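Local coordinates for protein type IV pilus biogenesis factor PilY1 (Pseudomonas aeruginosa, PDB 3HX6) that primes type IV pilus assembly, binds calcium and probably regulates pilus retraction during twitching motility, and takes part in adhesion to host cells, at residues F310-S321 and A381-L392. The protein carries 3 engineered substitutions. Sequence-based numbering, arbitrary orientation.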
ATOM      1  N   PHE A 310     -25.786  27.343 -11.838  1.00 15.71           N
ATOM      2  CA  PHE A 310     -25.972  28.037 -13.101  1.00 16.29           C
ATOM      3  C   PHE A 310     -27.413  28.451 -13.381  1.00 16.89           C
ATOM      4  O   PHE A 310     -27.842  28.464 -14.535  1.00 17.89           O
ATOM      5  CB  PHE A 310     -25.471  27.126 -14.223  1.00 15.33           C
ATOM      6  CG  PHE A 310     -24.143  26.471 -13.920  1.00 15.46           C
ATOM      7  CD1 PHE A 310     -23.916  25.141 -14.249  1.00 12.75           C
ATOM      8  CD2 PHE A 310     -23.121  27.190 -13.307  1.00 11.98           C
ATOM      9  CE1 PHE A 310     -22.689  24.541 -13.969  1.00 15.44           C
ATOM     10  CE2 PHE A 310     -21.890  26.595 -13.025  1.00 13.67           C
ATOM     11  CZ  PHE A 310     -21.674  25.274 -13.354  1.00 11.89           C
ATOM     12  N   GLY A 311     -28.155  28.773 -12.328  1.00 17.44           N
ATOM     13  CA  GLY A 311     -29.535  29.193 -12.494  1.00 16.41           C
ATOM     14  C   GLY A 311     -30.469  28.128 -13.033  1.00 16.82           C
ATOM     15  O   GLY A 311     -31.580  28.435 -13.466  1.00 16.97           O
ATOM     16  N   GLY A 312     -30.041  26.871 -13.006  1.00 16.80           N
ATOM     17  CA  GLY A 312     -30.899  25.816 -13.519  1.00 15.72           C
ATOM     18  C   GLY A 312     -30.447  25.319 -14.880  1.00 15.82           C
ATOM     19  O   GLY A 312     -31.060  24.429 -15.461  1.00 16.16           O
ATOM     20  N   GLN A 313     -29.377  25.913 -15.397  1.00 15.22           N
ATOM     21  CA  GLN A 313     -28.825  25.509 -16.681  1.00 15.78           C
ATOM     22  C   GLN A 313     -27.809  24.402 -16.420  1.00 16.39           C
ATOM     23  O   GLN A 313     -27.043  24.472 -15.459  1.00 16.30           O
ATOM     24  CB  GLN A 313     -28.104  26.680 -17.350  1.00 17.05           C
ATOM     25  CG  GLN A 313     -27.579  26.369 -18.753  1.00 19.00           C
ATOM     26  CD  GLN A 313     -26.602  27.423 -19.252  1.00 22.21           C
ATOM     27  OE1 GLN A 313     -26.529  28.531 -18.706  1.00 21.25           O
ATOM     28  NE2 GLN A 313     -25.851  27.086 -20.298  1.00 19.46           N
ATOM     29  N   PRO A 314     -27.788  23.364 -17.268  1.00 16.94           N
ATOM     30  CA  PRO A 314     -26.819  22.286 -17.052  1.00 15.94           C
ATOM     31  C   PRO A 314     -25.442  22.738 -17.527  1.00 16.68           C
ATOM     32  O   PRO A 314     -25.329  23.607 -18.397  1.00 16.04           O
ATOM     33  CB  PRO A 314     -27.382  21.145 -17.895  1.00 17.98           C
ATOM     34  CG  PRO A 314     -28.013  21.889 -19.062  1.00 18.36           C
ATOM     35  CD  PRO A 314     -28.717  23.038 -18.366  1.00 16.00           C
ATOM     36  N   LEU A 315     -24.393  22.169 -16.945  1.00 15.67           N
ATOM     37  CA  LEU A 315     -23.038  22.525 -17.348  1.00 14.35           C
ATOM     38  C   LEU A 315     -22.865  22.176 -18.821  1.00 13.29           C
ATOM     39  O   LEU A 315     -22.154  22.861 -19.560  1.00 12.78           O
ATOM     40  CB  LEU A 315     -22.012  21.728 -16.537  1.00 13.17           C
ATOM     41  CG  LEU A 315     -20.537  21.972 -16.866  1.00 11.52           C
ATOM     42  CD1 LEU A 315     -20.091  23.318 -16.269  1.00 11.75           C
ATOM     43  CD2 LEU A 315     -19.697  20.847 -16.286  1.00 11.31           C
ATOM     44  N   TYR A 316     -23.532  21.104 -19.234  1.00 13.97           N
ATOM     45  CA  TYR A 316     -23.421  20.605 -20.596  1.00 13.79           C
ATOM     46  C   TYR A 316     -24.579  19.650 -20.914  1.00 14.38           C
ATOM     47  O   TYR A 316     -25.199  19.087 -20.009  1.00 12.84           O
ATOM     48  CB  TYR A 316     -22.080  19.863 -20.719  1.00 14.08           C
ATOM     49  CG  TYR A 316     -21.665  19.491 -22.120  1.00 15.23           C
ATOM     50  CD1 TYR A 316     -21.912  18.215 -22.635  1.00 14.87           C
ATOM     51  CD2 TYR A 316     -21.041  20.428 -22.947  1.00 15.11           C
ATOM     52  CE1 TYR A 316     -21.545  17.883 -23.950  1.00 15.43           C
ATOM     53  CE2 TYR A 316     -20.673  20.107 -24.253  1.00 15.31           C
ATOM     54  CZ  TYR A 316     -20.925  18.842 -24.748  1.00 15.91           C
ATOM     55  OH  TYR A 316     -20.552  18.547 -26.042  1.00 17.64           O
ATOM     56  N   SER A 317     -24.883  19.493 -22.200  1.00 13.93           N
ATOM     57  CA  SER A 317     -25.928  18.570 -22.646  1.00 13.22           C
ATOM     58  C   SER A 317     -25.297  17.724 -23.744  1.00 15.18           C
ATOM     59  O   SER A 317     -24.981  18.224 -24.829  1.00 15.83           O
ATOM     60  CB  SER A 317     -27.135  19.328 -23.189  1.00 12.69           C
ATOM     61  OG  SER A 317     -27.813  20.005 -22.151  1.00 15.04           O
ATOM     62  N   ALA A 318     -25.109  16.443 -23.445  1.00 13.97           N
ATOM     63  CA  ALA A 318     -24.477  15.500 -24.357  1.00 15.25           C
ATOM     64  C   ALA A 318     -25.351  14.958 -25.483  1.00 15.25           C
ATOM     65  O   ALA A 318     -26.414  14.387 -25.243  1.00 15.06           O
ATOM     66  CB  ALA A 318     -23.896  14.326 -23.551  1.00 12.25           C
ATOM     67  N   VAL A 319     -24.877  15.137 -26.712  1.00 16.17           N
ATOM     68  CA  VAL A 319     -25.558  14.638 -27.900  1.00 16.12           C
ATOM     69  C   VAL A 319     -24.493  14.010 -28.791  1.00 16.04           C
ATOM     70  O   VAL A 319     -23.338  14.451 -28.793  1.00 16.79           O
ATOM     71  CB  VAL A 319     -26.268  15.768 -28.692  1.00 17.75           C
ATOM     72  CG1 VAL A 319     -27.351  16.403 -27.831  1.00 17.40           C
ATOM     73  CG2 VAL A 319     -25.253  16.815 -29.147  1.00 18.44           C
ATOM     74  N   ASP A 320     -24.862  12.974 -29.536  1.00 16.96           N
ATOM     75  CA  ASP A 320     -23.895  12.334 -30.414  1.00 19.45           C
ATOM     76  C   ASP A 320     -23.572  13.235 -31.602  1.00 21.02           C
ATOM     77  O   ASP A 320     -23.963  14.409 -31.632  1.00 20.82           O
ATOM     78  CB  ASP A 320     -24.411  10.980 -30.911  1.00 19.03           C
ATOM     79  CG  ASP A 320     -25.778  11.072 -31.554  1.00 20.22           C
ATOM     80  OD1 ASP A 320     -26.067  12.096 -32.209  1.00 18.56           O
ATOM     81  OD2 ASP A 320     -26.558  10.107 -31.412  1.00 19.01           O
ATOM     82  N   SER A 321     -22.852  12.673 -32.570  1.00 22.92           N
ATOM     83  CA  SER A 321     -22.443  13.383 -33.781  1.00 26.15           C
ATOM     84  C   SER A 321     -23.642  13.909 -34.562  1.00 25.36           C
ATOM     85  O   SER A 321     -23.589  14.993 -35.133  1.00 26.33           O
ATOM     86  CB  SER A 321     -21.650  12.445 -34.696  1.00 27.71           C
ATOM     87  OG  SER A 321     -20.724  11.670 -33.963  1.00 34.25           O
ATOM     88  N   ALA A 381     -22.167  32.196  -9.925  1.00 19.89           N
ATOM     89  CA  ALA A 381     -22.359  31.364 -11.108  1.00 19.07           C
ATOM     90  C   ALA A 381     -23.832  31.290 -11.494  1.00 19.69           C
ATOM     91  O   ALA A 381     -24.419  30.206 -11.520  1.00 19.48           O
ATOM     92  CB  ALA A 381     -21.820  29.955 -10.852  1.00 16.93           C
ATOM     93  N   GLY A 382     -24.419  32.443 -11.799  1.00 19.92           N
ATOM     94  CA  GLY A 382     -25.822  32.492 -12.170  1.00 19.17           C
ATOM     95  C   GLY A 382     -26.096  31.799 -13.487  1.00 20.83           C
ATOM     96  O   GLY A 382     -27.243  31.493 -13.819  1.00 20.71           O
ATOM     97  N   SER A 383     -25.034  31.549 -14.242  1.00 20.74           N
ATOM     98  CA  SER A 383     -25.157  30.876 -15.525  1.00 20.48           C
ATOM     99  C   SER A 383     -23.829  30.228 -15.869  1.00 19.25           C
ATOM    100  O   SER A 383     -22.870  30.291 -15.097  1.00 17.16           O
ATOM    101  CB  SER A 383     -25.540  31.877 -16.620  1.00 23.00           C
ATOM    102  OG  SER A 383     -24.584  32.919 -16.696  1.00 24.03           O
ATOM    103  N   THR A 384     -23.780  29.603 -17.035  1.00 17.63           N
ATOM    104  CA  THR A 384     -22.562  28.949 -17.479  1.00 16.78           C
ATOM    105  C   THR A 384     -22.582  28.901 -19.003  1.00 18.08           C
ATOM    106  O   THR A 384     -23.651  28.851 -19.623  1.00 19.23           O
ATOM    107  CB  THR A 384     -22.465  27.517 -16.894  1.00 14.99           C
ATOM    108  OG1 THR A 384     -21.178  26.963 -17.178  1.00 14.04           O
ATOM    109  CG2 THR A 384     -23.543  26.624 -17.488  1.00 12.06           C
ATOM    110  N   PRO A 385     -21.400  28.926 -19.630  1.00 17.54           N
ATOM    111  CA  PRO A 385     -21.333  28.885 -21.092  1.00 19.88           C
ATOM    112  C   PRO A 385     -22.086  27.690 -21.669  1.00 23.34           C
ATOM    113  O   PRO A 385     -22.052  26.590 -21.109  1.00 23.23           O
ATOM    114  CB  PRO A 385     -19.834  28.805 -21.363  1.00 20.37           C
ATOM    115  CG  PRO A 385     -19.246  29.590 -20.209  1.00 20.90           C
ATOM    116  CD  PRO A 385     -20.057  29.064 -19.041  1.00 18.03           C
ATOM    117  N   ARG A 386     -22.783  27.908 -22.779  1.00 23.72           N
ATOM    118  CA  ARG A 386     -23.506  26.821 -23.422  1.00 25.92           C
ATOM    119  C   ARG A 386     -22.537  26.279 -24.463  1.00 26.60           C
ATOM    120  O   ARG A 386     -22.170  26.988 -25.400  1.00 26.54           O
ATOM    121  CB  ARG A 386     -24.775  27.333 -24.096  1.00 30.04           C
ATOM    122  CG  ARG A 386     -25.682  26.216 -24.574  1.00 32.33           C
ATOM    123  CD  ARG A 386     -26.768  26.737 -25.472  1.00 39.79           C
ATOM    124  NE  ARG A 386     -27.596  25.649 -25.975  1.00 46.55           N
ATOM    125  CZ  ARG A 386     -28.574  25.802 -26.859  1.00 48.09           C
ATOM    126  NH1 ARG A 386     -28.850  27.008 -27.342  1.00 50.52           N
ATOM    127  NH2 ARG A 386     -29.273  24.749 -27.259  1.00 49.17           N
ATOM    128  N   LEU A 387     -22.115  25.031 -24.287  1.00 25.58           N
ATOM    129  CA  LEU A 387     -21.152  24.426 -25.189  1.00 23.89           C
ATOM    130  C   LEU A 387     -21.691  23.290 -26.032  1.00 22.20           C
ATOM    131  O   LEU A 387     -22.704  22.666 -25.713  1.00 20.37           O
ATOM    132  CB  LEU A 387     -19.937  23.911 -24.408  1.00 25.83           C
ATOM    133  CG  LEU A 387     -19.121  24.876 -23.546  1.00 25.91           C
ATOM    134  CD1 LEU A 387     -18.593  26.008 -24.402  1.00 23.20           C
ATOM    135  CD2 LEU A 387     -19.974  25.415 -22.429  1.00 29.53           C
ATOM    136  N   THR A 388     -20.962  23.025 -27.106  1.00 20.51           N
ATOM    137  CA  THR A 388     -21.277  21.980 -28.063  1.00 21.34           C
ATOM    138  C   THR A 388     -19.934  21.329 -28.393  1.00 19.87           C
ATOM    139  O   THR A 388     -18.888  21.840 -28.000  1.00 18.88           O
ATOM    140  CB  THR A 388     -21.914  22.608 -29.342  1.00 23.03           C
ATOM    141  OG1 THR A 388     -23.327  22.788 -29.139  1.00 25.70           O
ATOM    142  CG2 THR A 388     -21.683  21.745 -30.552  1.00 24.69           C
ATOM    143  N   ARG A 389     -19.956  20.201 -29.092  1.00 18.88           N
ATOM    144  CA  ARG A 389     -18.718  19.533 -29.474  1.00 20.90           C
ATOM    145  C   ARG A 389     -17.790  20.506 -30.200  1.00 20.63           C
ATOM    146  O   ARG A 389     -16.570  20.355 -30.161  1.00 21.56           O
ATOM    147  CB  ARG A 389     -19.025  18.351 -30.394  1.00 20.77           C
ATOM    148  CG  ARG A 389     -19.793  17.236 -29.724  1.00 21.42           C
ATOM    149  CD  ARG A 389     -20.143  16.146 -30.721  1.00 21.83           C
ATOM    150  NE  ARG A 389     -20.564  14.941 -30.025  1.00 23.48           N
ATOM    151  CZ  ARG A 389     -20.068  13.733 -30.258  1.00 21.01           C
ATOM    152  NH1 ARG A 389     -19.134  13.563 -31.184  1.00 19.22           N
ATOM    153  NH2 ARG A 389     -20.488  12.703 -29.540  1.00 19.75           N
ATOM    154  N   GLY A 390     -18.382  21.496 -30.867  1.00 19.35           N
ATOM    155  CA  GLY A 390     -17.608  22.482 -31.608  1.00 18.48           C
ATOM    156  C   GLY A 390     -16.661  23.301 -30.748  1.00 19.51           C
ATOM    157  O   GLY A 390     -15.640  23.799 -31.233  1.00 19.09           O
ATOM    158  N   ASN A 391     -16.993  23.448 -29.469  1.00 18.08           N
ATOM    159  CA  ASN A 391     -16.150  24.207 -28.547  1.00 17.03           C
ATOM    160  C   ASN A 391     -15.127  23.300 -27.876  1.00 18.05           C
ATOM    161  O   ASN A 391     -14.359  23.745 -27.023  1.00 18.59           O
ATOM    162  CB  ASN A 391     -17.002  24.849 -27.460  1.00 16.51           C
ATOM    163  CG  ASN A 391     -18.175  25.611 -28.021  1.00 19.87           C
ATOM    164  OD1 ASN A 391     -19.323  25.198 -27.872  1.00 18.24           O
ATOM    165  ND2 ASN A 391     -17.894  26.725 -28.686  1.00 17.95           N
ATOM    166  N   LEU A 392     -15.121  22.030 -28.264  1.00 16.58           N
ATOM    167  CA  LEU A 392     -14.221  21.059 -27.655  1.00 15.57           C
ATOM    168  C   LEU A 392     -13.227  20.475 -28.647  1.00 15.88           C
ATOM    169  O   LEU A 392     -13.452  20.505 -29.854  1.00 16.90           O
ATOM    170  CB  LEU A 392     -15.046  19.917 -27.043  1.00 14.37           C
ATOM    171  CG  LEU A 392     -16.271  20.314 -26.214  1.00 12.28           C
ATOM    172  CD1 LEU A 392     -17.020  19.063 -25.772  1.00 11.59           C
ATOM    173  CD2 LEU A 392     -15.836  21.141 -25.011  1.00 10.83           C
TER
HETATM  174  O   HOH W   1     -24.870  28.501  -9.235  1.00 21.34           O
HETATM  175  O   HOH W   2     -20.684  25.352 -19.223  1.00 16.29           O
HETATM  176  O   HOH W   3     -23.023  23.817 -22.015  1.00 18.80           O
HETATM  177  O   HOH W   4     -24.370  21.916 -23.775  1.00 16.10           O
HETATM  178  O   HOH W   5     -23.740  19.930 -26.495  1.00 17.65           O
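Thr384 lies over one face of the Phe310 ring, its CB 3.7 Å from the ring centroid and only 16° off the normal, a CH-pi contact; at the edge, close to the ring plane, are Ala381 O from across the contact and Gln313 O from the ring's own segment. The Tyr316 ring has Leu387 CB at its edge, in plane. Tyr316 lies on strand 307-317, an outermost strand of a four-stranded antiparallel blade of the PilY1 beta-propeller, and the loop 381-392, between strands 367-373 and 392-405 of the next sheet, runs beside it. Leu315 and Tyr316 both face Leu277 of the neighbouring strand, a classic beta bulge.

Along the middle of the contact, waters bridge the two backbones. One water accepts a hydrogen bond from Leu387 N and donates to Leu315 O and Pro385 O, and two more tie the backbone of Ser317 to Leu387 O. Gln313 reaches over with its CG anti to the backbone N (chi1 -176°) and the chain extended beyond, which brings its amide alongside the Thr384 backbone: NE2 gives a weak bond to Thr384 O at 2.9 Å, and OE1 receives a second weak bond, from Thr384 N at 3.4 Å. The Tyr316 hydroxyl end approaches Leu392, OH to CD1 3.6 Å.

At the far end the Arg389 guanidinium carries Ser321 N over the centre of one face, with Asp320 C on that face nearer the rim. Its NH2 makes a salt bridge to Asp437 and a hydrogen bond to the Tyr369 hydroxyl, so the group is gripped from the adjoining sheet as well. Arg389 NE donates to Val319 O at 3.1 Å, in the carbonyl plane, with that oxygen tilted 24° out of the guanidinium plane.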